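Local coordinates for protein DNA polymerase (Bacillus phage phi29, PDB 2PY5) that copies the phage genome by protein-primed, strand-displacing DNA synthesis with high processivity and proofreads it with a 3'-5' exonuclease, at residues Glu334-Lys337 with Asp341-Asn344; Leu216-Glu221 with Ser349-Lys354; Ala445-Asp450 with Pro468-Asp473; Asp450-Cys455 with Ile460-Thr465; Pro212-Gly217 with Tyr426-Val431. The protein carries 2 engineered substitutions. One frame throughout, in Å; residues are numbered along the deposited sequence. Where two conformers were deposited one is given.

Interaction 1: Glu334-Lys337 with Asp341-Asn344; sequences ELMK and DLYN
Met336 reaches across to Leu342 with the last atom of a long, thin side chain. Starting at CB on the helix, the chain runs out straight through CG to SD, with CG anti to the backbone N (chi1 -172°), and then bends at the thioether, where chi3 of 67° brings the methyl up to Leu342. That methyl makes the contact: Met336 CE lies 3.7 Å from Leu342 CD1, and the other branch, Leu342 CD2, stays 4.2 Å from the same Met336 CE. The two side chains meet at about a right angle, the methionine methyl lying nearer one branch of the leucine than the other. Leu342 CD1 serves a second neighbour, Lys337 CG at 4.0 Å, using the aliphatic root of a residue whose CB points away from the strand.

Helix 330-339 turns directly into strand 340-356 here, and the contact folds the last turns of the helix against the first residues of the strand it precedes, a helix-to-strand connection within the polymerization region. An unbranched, flexible methionine suits such a connection, because it can reach the strand while being buried against Leu326 and Leu328 of strand 324-329. Lysine suits the partly exposed border: its methylenes pack while its amine, Lys337 NZ, hydrogen-bonds the hydroxyl of Tyr347. Leu342, whose CB is directed at the helix, also touches Phe292 of the neighbouring strand 283-294.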
# COMPACT_ATOMS: atom_id res chain seq x y z
N GLU F 334 -21.80 15.40 -6.47
CA GLU F 334 -23.04 14.94 -7.07
C GLU F 334 -23.56 13.65 -6.41
O GLU F 334 -24.77 13.48 -6.25
CB GLU F 334 -22.89 14.80 -8.57
CG GLU F 334 -22.69 16.17 -9.26
CD GLU F 334 -23.82 17.22 -9.02
OE1 GLU F 334 -25.01 16.88 -8.78
OE2 GLU F 334 -23.49 18.43 -9.09
N LEU F 335 -22.65 12.76 -6.02
CA LEU F 335 -23.07 11.57 -5.27
C LEU F 335 -23.77 11.99 -3.97
O LEU F 335 -24.80 11.43 -3.60
CB LEU F 335 -21.87 10.68 -4.94
CG LEU F 335 -21.40 9.79 -6.09
CD1 LEU F 335 -20.01 9.24 -5.77
CD2 LEU F 335 -22.40 8.66 -6.34
N MET F 336 -23.18 12.95 -3.28
CA MET F 336 -23.70 13.38 -1.97
C MET F 336 -25.09 13.98 -2.15
O MET F 336 -26.02 13.69 -1.38
CB MET F 336 -22.77 14.39 -1.34
CG MET F 336 -23.15 14.74 0.09
SD MET F 336 -22.11 16.01 0.83
CE MET F 336 -22.49 17.46 -0.12
N LYS F 337 -25.22 14.86 -3.15
CA LYS F 337 -26.50 15.53 -3.38
C LYS F 337 -27.60 14.54 -3.74
O LYS F 337 -28.76 14.75 -3.39
CB LYS F 337 -26.36 16.64 -4.45
CG LYS F 337 -25.46 17.77 -4.02
CD LYS F 337 -25.18 18.77 -5.14
CE LYS F 337 -26.19 19.86 -5.20
NZ LYS F 337 -25.69 21.00 -6.04
N ASP F 341 -30.31 14.29 1.81
CA ASP F 341 -30.92 15.60 1.96
C ASP F 341 -29.91 16.51 2.64
O ASP F 341 -29.33 16.17 3.67
CB ASP F 341 -32.18 15.51 2.81
CG ASP F 341 -33.29 14.70 2.15
OD1 ASP F 341 -33.53 14.88 0.93
OD2 ASP F 341 -33.91 13.89 2.85
N LEU F 342 -29.67 17.68 2.04
CA LEU F 342 -28.74 18.64 2.60
C LEU F 342 -29.48 19.84 3.21
O LEU F 342 -30.50 20.29 2.65
CB LEU F 342 -27.78 19.09 1.53
CG LEU F 342 -26.96 18.02 0.79
CD1 LEU F 342 -25.99 18.69 -0.19
CD2 LEU F 342 -26.22 17.12 1.74
N TYR F 343 -28.99 20.32 4.35
CA TYR F 343 -29.59 21.44 5.09
C TYR F 343 -28.54 22.50 5.32
O TYR F 343 -27.36 22.18 5.46
CB TYR F 343 -30.11 21.01 6.47
CG TYR F 343 -30.92 19.77 6.49
CD1 TYR F 343 -32.15 19.71 5.84
CD2 TYR F 343 -30.48 18.65 7.18
CE1 TYR F 343 -32.91 18.56 5.86
CE2 TYR F 343 -31.24 17.49 7.21
CZ TYR F 343 -32.45 17.45 6.54
OH TYR F 343 -33.21 16.30 6.57
N ASN F 344 -28.96 23.76 5.37
CA ASN F 344 -28.08 24.85 5.75
C ASN F 344 -26.80 24.87 4.93
O ASN F 344 -25.70 25.01 5.46
CB ASN F 344 -27.79 24.78 7.26
CG ASN F 344 -29.04 24.85 8.09
OD1 ASN F 344 -29.91 25.66 7.81
ND2 ASN F 344 -29.15 23.99 9.11

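Interaction 2: Leu216-Glu221 with Ser349-Lys354; sequences LGLDKE and SGLKFK
Leu351 spreads its two methyls over two residues one helical turn apart, in the one of its two modelled conformers described here. Leu351 CD2 meets Leu218 CD2 at 4.0 Å, methyl against methyl, while Leu351 CD1 lies 3.8 Å from Glu221 OE2, so one branch packs on an apolar tip and the other beside a carboxylate. The spacing of three residues puts Leu218 and Glu221 on the same side of helix 216-223, and the strand leucine lies across both. Leu218 starts out past the strand, and only its terminal methyl swings in; Glu221 has its CB directed at the strand and runs extended beyond CG (chi2 -171°), which carries the carboxylate past Leu351 to a water that Gly350 O also holds.

This water completes the contact. Water 1 donates to Glu221 OE2 at 3.1 Å and to Gly350 O at 3.1 Å, and accepts from Ser349 OG at 2.8 Å, so three protein groups from the two segments hold one solvent molecule.

The helix belongs to the region, residues 192-229, that coordinates synthesis and degradation and binds terminal protein; strand 340-356 belongs to the polymerization region and sits in an antiparallel sheet, paired here with strands 267-272 and 283-294. Each residue type fits this junction: leucines supply the dry part, and a long acid reaches the water beyond it. Gly350, buried in the strand, still offers its carbonyl to that water. Trp327 of strand 324-329 touches Glu221, Ser349 and Leu351, and Val270 of strand 267-272 lies against Leu218.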
# COMPACT_ATOMS: atom_id res chain seq x y z
N LEU F 216 1.89 25.81 -2.67
CA LEU F 216 1.61 25.01 -1.50
C LEU F 216 0.20 25.26 -0.95
O LEU F 216 -0.47 24.33 -0.51
CB LEU F 216 2.66 25.23 -0.42
CG LEU F 216 4.07 24.75 -0.82
CD1 LEU F 216 5.11 25.17 0.23
CD2 LEU F 216 4.11 23.24 -1.04
N GLY F 217 -0.25 26.52 -0.99
CA GLY F 217 -1.60 26.85 -0.49
C GLY F 217 -2.70 26.21 -1.33
O GLY F 217 -3.69 25.70 -0.80
N LEU F 218 -2.52 26.24 -2.64
CA LEU F 218 -3.52 25.63 -3.51
C LEU F 218 -3.48 24.13 -3.39
O LEU F 218 -4.53 23.48 -3.39
CB LEU F 218 -3.32 26.05 -4.98
CG LEU F 218 -3.72 27.49 -5.31
CD1 LEU F 218 -3.58 27.70 -6.81
CD2 LEU F 218 -5.14 27.83 -4.83
N ASP F 219 -2.27 23.56 -3.30
CA ASP F 219 -2.15 22.11 -3.14
C ASP F 219 -2.87 21.65 -1.88
O ASP F 219 -3.51 20.61 -1.88
CB ASP F 219 -0.69 21.68 -3.09
CG ASP F 219 -0.54 20.19 -3.19
OD1 ASP F 219 -0.29 19.55 -2.15
OD2 ASP F 219 -0.76 19.66 -4.32
N LYS F 220 -2.73 22.40 -0.79
CA LYS F 220 -3.37 22.07 0.47
C LYS F 220 -4.90 22.03 0.33
O LYS F 220 -5.54 21.11 0.83
CB LYS F 220 -2.95 23.07 1.56
CG LYS F 220 -3.51 22.78 2.93
CD LYS F 220 -2.83 23.64 4.02
N GLU F 221 -5.47 23.00 -0.38
CA GLU F 221 -6.93 23.00 -0.64
C GLU F 221 -7.36 21.79 -1.46
O GLU F 221 -8.34 21.12 -1.14
CB GLU F 221 -7.38 24.29 -1.34
CG GLU F 221 -7.20 25.53 -0.49
CD GLU F 221 -7.84 26.77 -1.08
OE1 GLU F 221 -7.90 27.79 -0.36
OE2 GLU F 221 -8.32 26.73 -2.24
N SER F 349 -16.22 28.36 -1.51
CA SER F 349 -15.26 28.67 -2.56
C SER F 349 -14.87 27.36 -3.24
O SER F 349 -15.30 26.28 -2.82
CB SER F 349 -14.01 29.33 -1.96
OG SER F 349 -13.12 28.37 -1.40
N GLY F 350 -14.02 27.44 -4.25
CA GLY F 350 -13.48 26.23 -4.83
C GLY F 350 -12.44 26.48 -5.90
O GLY F 350 -11.94 27.60 -6.05
N LEU F 351 -12.13 25.42 -6.63
CA LEU F 351 -11.17 25.46 -7.73
C LEU F 351 -11.75 24.71 -8.91
O LEU F 351 -12.33 23.63 -8.74
CB LEU F 351 -9.82 24.81 -7.35
CG LEU F 351 -9.13 25.19 -6.04
CD1 LEU F 351 -9.64 24.32 -4.91
CD2 LEU F 351 -7.61 25.03 -6.18
N LYS F 352 -11.60 25.27 -10.11
CA LYS F 352 -12.04 24.57 -11.32
C LYS F 352 -10.87 24.25 -12.23
O LYS F 352 -9.82 24.94 -12.20
CB LYS F 352 -13.14 25.34 -12.06
CG LYS F 352 -12.73 26.70 -12.55
CD LYS F 352 -13.86 27.40 -13.28
CE LYS F 352 -13.38 28.71 -13.87
NZ LYS F 352 -14.51 29.45 -14.59
N PHE F 353 -11.02 23.18 -12.99
CA PHE F 353 -9.93 22.61 -13.78
C PHE F 353 -10.35 22.32 -15.22
O PHE F 353 -11.41 21.80 -15.47
CB PHE F 353 -9.46 21.27 -13.19
CG PHE F 353 -9.06 21.36 -11.74
CD1 PHE F 353 -10.01 21.23 -10.75
CD2 PHE F 353 -7.75 21.58 -11.38
CE1 PHE F 353 -9.67 21.32 -9.41
CE2 PHE F 353 -7.41 21.68 -10.02
CZ PHE F 353 -8.39 21.55 -9.06
N LYS F 354 -9.42 22.58 -16.13
CA LYS F 354 -9.48 21.98 -17.44
C LYS F 354 -9.45 20.47 -17.31
O LYS F 354 -8.98 19.93 -16.29
CB LYS F 354 -8.33 22.46 -18.32
CG LYS F 354 -8.23 23.95 -18.44
CD LYS F 354 -7.15 24.40 -19.42
CE LYS F 354 -5.81 24.49 -18.78
NZ LYS F 354 -4.93 25.40 -19.59
O HOH W 1 -10.97 28.01 -3.16

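Interaction 3: Ala445-Asp450 with Pro468-Asp473; sequences AQACYD and PDVIKD
Helix 427-447 ends at this contact: Cys448 is the first residue to leave helical angles (phi/psi -107°/30°), and the backbones are closest where Ala447 CA lies 6.7 Å from Val470 CA. The side chains that meet here are short and apolar. Cys448 sits between two partners, Cys448 SG being 3.8 Å from Pro468 CG and equally 3.8 Å from Ile471 CG2. Its SG is anti to the carbonyl carbon (chi1 -59°), a setting that sends the sulfur out from the helix end to the loop. A thiol is well chosen here, being small enough to fit between the proline ring and the CG2 methyl of a beta-branched isoleucine yet polarisable enough to pack against both. Beside it Ala447 CB touches Val470 CG1 at 3.8 Å in one of two modelled valine conformers, the smallest side chain letting the backbones draw near, at the more exposed border of the contact.

On the loop, Ile471 N donates to Pro468 O, a turn that gathers Pro468, Val470 and Ile471 on one side. Pro468 also leans on Leu462 and Arg451, and Lys472 NZ bonds Ile467 O.

The arrangement is plain packing of a helix C-terminus against the loop joining strands 459-463 and 483-489, beside the antiparallel sheet whose strand 241-250 carries the metal ligands Asp249 and Val250; Ile471 lies about 9 Å from Val250, side chain to side chain.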
# COMPACT_ATOMS: atom_id res chain seq x y z
N ALA F 445 -23.21 -0.60 -6.61
CA ALA F 445 -23.84 -1.04 -5.36
C ALA F 445 -25.25 -0.49 -5.20
O ALA F 445 -26.17 -1.20 -4.79
CB ALA F 445 -22.98 -0.64 -4.16
N GLN F 446 -25.40 0.80 -5.50
CA GLN F 446 -26.69 1.46 -5.38
C GLN F 446 -27.72 0.87 -6.35
O GLN F 446 -28.88 0.69 -6.00
CB GLN F 446 -26.54 2.96 -5.60
CG GLN F 446 -27.81 3.75 -5.39
CD GLN F 446 -28.33 3.65 -3.97
OE1 GLN F 446 -27.58 3.91 -3.02
NE2 GLN F 446 -29.60 3.29 -3.82
N ALA F 447 -27.26 0.55 -7.56
CA ALA F 447 -28.12 -0.11 -8.54
C ALA F 447 -28.63 -1.45 -8.05
O ALA F 447 -29.71 -1.92 -8.47
CB ALA F 447 -27.36 -0.30 -9.84
N CYS F 448 -27.83 -2.09 -7.17
CA CYS F 448 -28.15 -3.39 -6.58
C CYS F 448 -28.55 -3.26 -5.12
O CYS F 448 -28.31 -4.18 -4.33
CB CYS F 448 -26.93 -4.30 -6.70
SG CYS F 448 -26.37 -4.59 -8.40
N TYR F 449 -29.14 -2.12 -4.75
CA TYR F 449 -29.41 -1.83 -3.34
C TYR F 449 -30.17 -2.92 -2.60
O TYR F 449 -29.91 -3.15 -1.42
CB TYR F 449 -30.15 -0.49 -3.20
CG TYR F 449 -30.34 -0.06 -1.76
CD1 TYR F 449 -29.28 0.51 -1.05
CD2 TYR F 449 -31.55 -0.23 -1.12
CE1 TYR F 449 -29.43 0.90 0.27
CE2 TYR F 449 -31.71 0.17 0.21
CZ TYR F 449 -30.65 0.73 0.89
OH TYR F 449 -30.79 1.13 2.21
N ASP F 450 -31.12 -3.58 -3.28
CA ASP F 450 -31.94 -4.62 -2.64
C ASP F 450 -31.16 -5.87 -2.21
O ASP F 450 -31.66 -6.67 -1.42
CB ASP F 450 -33.14 -5.01 -3.53
CG ASP F 450 -32.73 -5.51 -4.93
OD1 ASP F 450 -33.65 -5.85 -5.70
OD2 ASP F 450 -31.55 -5.55 -5.28
N PRO F 468 -27.39 -9.60 -11.28
CA PRO F 468 -28.48 -8.63 -11.41
C PRO F 468 -28.64 -8.10 -12.84
O PRO F 468 -27.64 -7.76 -13.49
CB PRO F 468 -28.08 -7.50 -10.46
CG PRO F 468 -27.10 -8.10 -9.53
CD PRO F 468 -26.40 -9.19 -10.27
N ASP F 469 -29.88 -8.04 -13.32
CA ASP F 469 -30.18 -7.53 -14.66
C ASP F 469 -29.57 -6.15 -14.88
O ASP F 469 -29.06 -5.85 -15.97
CB ASP F 469 -31.70 -7.45 -14.88
CG ASP F 469 -32.35 -8.81 -15.07
OD1 ASP F 469 -31.64 -9.84 -15.18
OD2 ASP F 469 -33.60 -8.86 -15.13
N VAL F 470 -29.61 -5.30 -13.85
CA VAL F 470 -29.19 -3.91 -13.98
C VAL F 470 -27.69 -3.74 -14.28
O VAL F 470 -27.29 -2.70 -14.82
CB VAL F 470 -29.59 -3.07 -12.73
CG1 VAL F 470 -29.13 -1.64 -12.87
CG2 VAL F 470 -31.10 -3.10 -12.54
N ILE F 471 -26.87 -4.74 -13.93
CA ILE F 471 -25.42 -4.68 -14.22
C ILE F 471 -24.94 -5.69 -15.26
O ILE F 471 -23.75 -5.73 -15.57
CB ILE F 471 -24.53 -4.79 -12.92
CG1 ILE F 471 -24.55 -6.19 -12.31
CG2 ILE F 471 -24.96 -3.76 -11.88
CD1 ILE F 471 -23.57 -6.36 -11.15
N LYS F 472 -25.84 -6.48 -15.83
CA LYS F 472 -25.45 -7.50 -16.83
C LYS F 472 -24.54 -6.96 -17.92
O LYS F 472 -23.60 -7.64 -18.34
CB LYS F 472 -26.68 -8.09 -17.50
CG LYS F 472 -27.30 -9.18 -16.73
CD LYS F 472 -28.28 -9.95 -17.59
CE LYS F 472 -29.11 -10.92 -16.77
NZ LYS F 472 -28.49 -11.25 -15.47
N ASP F 473 -24.84 -5.75 -18.39
CA ASP F 473 -24.14 -5.17 -19.53
C ASP F 473 -22.76 -4.60 -19.19
O ASP F 473 -21.99 -4.26 -20.10
CB ASP F 473 -25.01 -4.09 -20.20
CG ASP F 473 -25.31 -2.91 -19.28
OD1 ASP F 473 -24.81 -2.88 -18.13
OD2 ASP F 473 -26.05 -2.00 -19.72

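Interaction 4: Asp450-Cys455 with Ile460-Thr465; sequences DRIIYC and IHLTGT
The edge of the Tyr454 ring is directed at the face of His461 in a T-shaped stack, with planes at 81° and Tyr454 CD2 standing 3.6 Å above the middle of the His461 imidazole. Tyr454 OH bonds the amide of Lys498 and His461 ND1 the hydroxyl of Tyr494, which should restrict how both rings turn. The second flat group is the Arg451 guanidinium: Leu462 CD1 lies over one face, toward its rim, and Thr463 O sits at its edge, close to its plane. Arg451 NE, at 2.8 Å, and Arg451 NH2, at 2.9 Å, grip Thr463 O side-on, the bend at chi3 (60°) bringing both nitrogens to face it. Arg451 NH2 also donates to Glu466 O.

These segments form the beta hairpin of strands 452-456 and 459-463. The YCDTD motif of family B polymerases begins in the first strand, at Tyr454, and runs through the turn; it includes the metal ligand Asp456. A classic bulge interrupts the antiparallel pairing: Ile453 N donates to His461 O at 2.9 Å and Tyr454 N only weakly to that same oxygen, while His461 N returns a bond to Tyr454 O. Ile452, Cys455 and Ile460 pack against helix 427-447, and Leu462 against Pro468, with Ile452 CD1 3.7 Å from Leu462 CD2. Thr463 OG1 suits the more open end, where water 2, 2.7 Å from Thr463 OG1, links it to Asp450 O.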
# COMPACT_ATOMS: atom_id res chain seq x y z
N ASP F 450 -31.12 -3.58 -3.28
CA ASP F 450 -31.94 -4.62 -2.64
C ASP F 450 -31.16 -5.87 -2.21
O ASP F 450 -31.66 -6.67 -1.42
CB ASP F 450 -33.14 -5.01 -3.53
CG ASP F 450 -32.73 -5.51 -4.93
OD1 ASP F 450 -33.65 -5.85 -5.70
OD2 ASP F 450 -31.55 -5.55 -5.28
N ARG F 451 -29.94 -6.02 -2.74
CA ARG F 451 -29.11 -7.20 -2.50
C ARG F 451 -27.73 -6.86 -1.93
O ARG F 451 -26.97 -7.76 -1.61
CB ARG F 451 -28.95 -7.98 -3.81
CG ARG F 451 -30.26 -8.59 -4.31
CD ARG F 451 -30.10 -9.17 -5.71
NE ARG F 451 -29.08 -10.22 -5.76
CZ ARG F 451 -28.69 -10.86 -6.86
NH1 ARG F 451 -29.24 -10.56 -8.03
NH2 ARG F 451 -27.76 -11.79 -6.79
N ILE F 452 -27.41 -5.58 -1.78
CA ILE F 452 -26.06 -5.18 -1.40
C ILE F 452 -25.74 -5.51 0.06
O ILE F 452 -26.46 -5.11 0.97
CB ILE F 452 -25.77 -3.69 -1.70
CG1 ILE F 452 -24.29 -3.37 -1.56
CG2 ILE F 452 -26.62 -2.75 -0.79
CD1 ILE F 452 -23.38 -4.06 -2.60
N ILE F 453 -24.64 -6.24 0.24
CA ILE F 453 -24.12 -6.57 1.56
C ILE F 453 -22.97 -5.65 1.96
O ILE F 453 -22.96 -5.08 3.06
CB ILE F 453 -23.58 -8.03 1.62
CG1 ILE F 453 -24.64 -9.06 1.24
CG2 ILE F 453 -23.03 -8.35 3.04
CD1 ILE F 453 -24.03 -10.46 0.92
N TYR F 454 -22.01 -5.51 1.05
CA TYR F 454 -20.68 -5.00 1.40
C TYR F 454 -19.97 -4.49 0.17
O TYR F 454 -20.08 -5.10 -0.89
CB TYR F 454 -19.89 -6.16 2.02
CG TYR F 454 -18.46 -5.88 2.41
CD1 TYR F 454 -18.17 -5.08 3.50
CD2 TYR F 454 -17.40 -6.40 1.68
CE1 TYR F 454 -16.85 -4.81 3.87
CE2 TYR F 454 -16.08 -6.16 2.06
CZ TYR F 454 -15.81 -5.36 3.14
OH TYR F 454 -14.50 -5.09 3.51
N CYS F 455 -19.24 -3.39 0.32
CA CYS F 455 -18.34 -2.89 -0.72
C CYS F 455 -16.95 -2.75 -0.14
O CYS F 455 -16.79 -2.31 1.00
CB CYS F 455 -18.77 -1.49 -1.16
SG CYS F 455 -20.44 -1.39 -1.84
N ILE F 460 -18.04 -5.48 -4.95
CA ILE F 460 -19.36 -5.47 -4.32
C ILE F 460 -19.80 -6.92 -4.06
O ILE F 460 -19.61 -7.81 -4.87
CB ILE F 460 -20.43 -4.72 -5.14
CG1 ILE F 460 -20.66 -5.35 -6.52
CG2 ILE F 460 -20.02 -3.24 -5.27
CD1 ILE F 460 -21.77 -4.64 -7.32
N HIS F 461 -20.39 -7.12 -2.89
CA HIS F 461 -20.84 -8.43 -2.44
C HIS F 461 -22.36 -8.36 -2.32
O HIS F 461 -22.87 -7.47 -1.64
CB HIS F 461 -20.27 -8.76 -1.06
CG HIS F 461 -18.77 -8.82 -1.00
ND1 HIS F 461 -18.11 -9.67 -0.13
CD2 HIS F 461 -17.81 -8.13 -1.66
CE1 HIS F 461 -16.81 -9.50 -0.27
NE2 HIS F 461 -16.60 -8.58 -1.19
N LEU F 462 -23.06 -9.31 -2.95
CA LEU F 462 -24.52 -9.34 -3.00
C LEU F 462 -25.06 -10.64 -2.41
O LEU F 462 -24.43 -11.69 -2.53
CB LEU F 462 -25.00 -9.28 -4.46
CG LEU F 462 -24.54 -8.13 -5.36
CD1 LEU F 462 -25.26 -8.24 -6.71
CD2 LEU F 462 -24.76 -6.79 -4.72
N THR F 463 -26.27 -10.58 -1.86
CA THR F 463 -27.03 -11.80 -1.59
C THR F 463 -27.49 -12.42 -2.91
O THR F 463 -27.59 -11.73 -3.94
CB THR F 463 -28.25 -11.53 -0.70
OG1 THR F 463 -29.11 -10.59 -1.35
CG2 THR F 463 -27.84 -10.99 0.67
N GLY F 464 -27.76 -13.72 -2.91
CA GLY F 464 -28.20 -14.41 -4.13
C GLY F 464 -27.09 -14.76 -5.10
O GLY F 464 -25.96 -14.26 -4.98
N THR F 465 -27.41 -15.59 -6.09
CA THR F 465 -26.37 -16.13 -6.98
C THR F 465 -26.56 -15.80 -8.47
O THR F 465 -25.74 -16.20 -9.29
CB THR F 465 -26.26 -17.65 -6.81
OG1 THR F 465 -27.46 -18.26 -7.28
CG2 THR F 465 -26.03 -18.01 -5.35
O HOH W 2 -31.03 -9.40 0.16

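Interaction 5: Pro212-Gly217 with Tyr426-Val431; sequences PTLSLG and YTPMGV
Tyr426 and Pro212 form the closer part of this contact. Pro212 O lies in the ring plane at the edge of Tyr426, 3.7 Å from Tyr426 CD1, and the proline ring follows with Pro212 CD 4.0 Å from Tyr426 CE1. The tyrosine reaches this position with CG anti to its backbone N (chi1 -166°), a torsion that places the ring edge against Pro212. One face of the ring is covered by Pro428, two residues on, whose CD stands 3.7 Å above the centre of the Tyr426 ring. The phenol oxygen finds its partner in Gly266 O.

Toward Leu214 the packing is slacker. Leu214 CD1 is 4.3 Å from Pro428 CG and Leu214 CD2 is 4.5 Å from Tyr426 CE1, an approach that is neither squarely over the face nor at the edge. Leu214, buried and apolar, with its CB directed at the helix, covers the proline with one methyl, and Pro268 and Glu267 of strand 267-272 also touch it. The contact joins the loop before helix 216-223 to the beginning of helix 427-447, and thus the region 192-229 to the polymerization region. Proline fits the first turn of a helix, where its lack of an N-H costs nothing, and Ser215 at the N-cap of helix 216-223 uses its hydroxyl to bond Leu218 N. On the outer side of Leu214 the chain is exposed, at Thr213 before it and Ser215 after it, whereas Tyr426 and Pro428 are buried and also touch Phe353 of strand 340-356.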
# COMPACT_ATOMS: atom_id res chain seq x y z
N PRO F 212 1.29 21.50 -14.15
CA PRO F 212 2.07 22.58 -13.59
C PRO F 212 2.14 22.46 -12.08
O PRO F 212 1.26 21.84 -11.44
CB PRO F 212 1.28 23.82 -14.00
CG PRO F 212 -0.10 23.36 -14.11
CD PRO F 212 0.01 21.99 -14.68
N THR F 213 3.19 23.03 -11.51
CA THR F 213 3.41 22.98 -10.08
C THR F 213 2.47 23.96 -9.41
O THR F 213 2.51 25.16 -9.71
CB THR F 213 4.85 23.37 -9.73
OG1 THR F 213 5.75 22.55 -10.47
CG2 THR F 213 5.10 23.18 -8.24
N LEU F 214 1.61 23.46 -8.53
CA LEU F 214 0.72 24.32 -7.79
C LEU F 214 1.42 24.88 -6.56
O LEU F 214 2.34 24.27 -5.99
CB LEU F 214 -0.55 23.58 -7.36
CG LEU F 214 -1.46 22.99 -8.47
CD1 LEU F 214 -2.84 22.76 -7.84
CD2 LEU F 214 -1.55 23.84 -9.72
N SER F 215 0.99 26.06 -6.14
CA SER F 215 1.49 26.63 -4.91
C SER F 215 1.14 25.69 -3.75
O SER F 215 0.21 24.88 -3.82
CB SER F 215 0.88 27.99 -4.67
OG SER F 215 -0.48 27.87 -4.30
N LEU F 216 1.89 25.81 -2.67
CA LEU F 216 1.61 25.01 -1.50
C LEU F 216 0.20 25.26 -0.95
O LEU F 216 -0.47 24.33 -0.51
CB LEU F 216 2.66 25.23 -0.42
CG LEU F 216 4.07 24.75 -0.82
CD1 LEU F 216 5.11 25.17 0.23
CD2 LEU F 216 4.11 23.24 -1.04
N GLY F 217 -0.25 26.52 -0.99
CA GLY F 217 -1.60 26.85 -0.49
C GLY F 217 -2.70 26.21 -1.33
O GLY F 217 -3.69 25.70 -0.80
N TYR F 426 0.92 16.50 -8.92
CA TYR F 426 -0.34 17.11 -9.44
C TYR F 426 -1.52 16.49 -8.73
O TYR F 426 -2.18 15.57 -9.19
CB TYR F 426 -0.44 17.01 -10.98
CG TYR F 426 -1.54 17.91 -11.51
CD1 TYR F 426 -1.35 19.29 -11.60
CD2 TYR F 426 -2.77 17.40 -11.90
CE1 TYR F 426 -2.38 20.13 -12.06
CE2 TYR F 426 -3.78 18.25 -12.34
CZ TYR F 426 -3.57 19.60 -12.41
OH TYR F 426 -4.60 20.43 -12.85
N THR F 427 -1.75 17.00 -7.53
CA THR F 427 -2.72 16.41 -6.61
C THR F 427 -4.15 16.34 -7.18
O THR F 427 -4.86 15.37 -6.88
CB THR F 427 -2.66 17.13 -5.25
OG1 THR F 427 -1.29 17.13 -4.79
CG2 THR F 427 -3.56 16.44 -4.20
N PRO F 428 -4.59 17.31 -8.02
CA PRO F 428 -5.95 17.15 -8.55
C PRO F 428 -6.17 15.80 -9.27
O PRO F 428 -7.25 15.26 -9.25
CB PRO F 428 -6.06 18.31 -9.55
CG PRO F 428 -5.14 19.33 -9.00
CD PRO F 428 -3.98 18.57 -8.48
N MET F 429 -5.12 15.30 -9.94
CA MET F 429 -5.26 14.04 -10.65
C MET F 429 -5.55 12.90 -9.70
O MET F 429 -6.40 12.05 -9.97
CB MET F 429 -3.99 13.77 -11.48
CG MET F 429 -4.01 12.56 -12.36
SD MET F 429 -5.33 12.58 -13.57
CE MET F 429 -4.73 13.47 -14.99
N GLY F 430 -4.87 12.88 -8.55
CA GLY F 430 -5.16 11.87 -7.53
C GLY F 430 -6.58 11.99 -7.00
O GLY F 430 -7.30 11.00 -6.85
N VAL F 431 -6.99 13.22 -6.71
CA VAL F 431 -8.34 13.47 -6.18
C VAL F 431 -9.40 12.86 -7.10
O VAL F 431 -10.32 12.17 -6.65
CB VAL F 431 -8.60 14.98 -6.01
CG1 VAL F 431 -10.08 15.27 -5.86
CG2 VAL F 431 -7.76 15.54 -4.84

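Following the chain from the N terminus, residues 212-221 open both long loops. Interaction 2 closes the shorter at strand 340-356, and interaction 5 the longer at the start of helix 427-447; their centres lie 7 Å apart, and they meet where Asp219 OD2 and Thr427 OG1 are 2.6 Å apart, probably hydrogen-bonded. Interaction 1 is a local closure nested inside both, on the same strand that interaction 2 uses. The chain then runs along helix 427-447 to interaction 3, whose loop encloses the hairpin of interaction 4; these two share Asp450 and touch through Pro468 and Ala445. The centres of interaction 3 and interaction 5, both on this long helix, are about 35 Å apart.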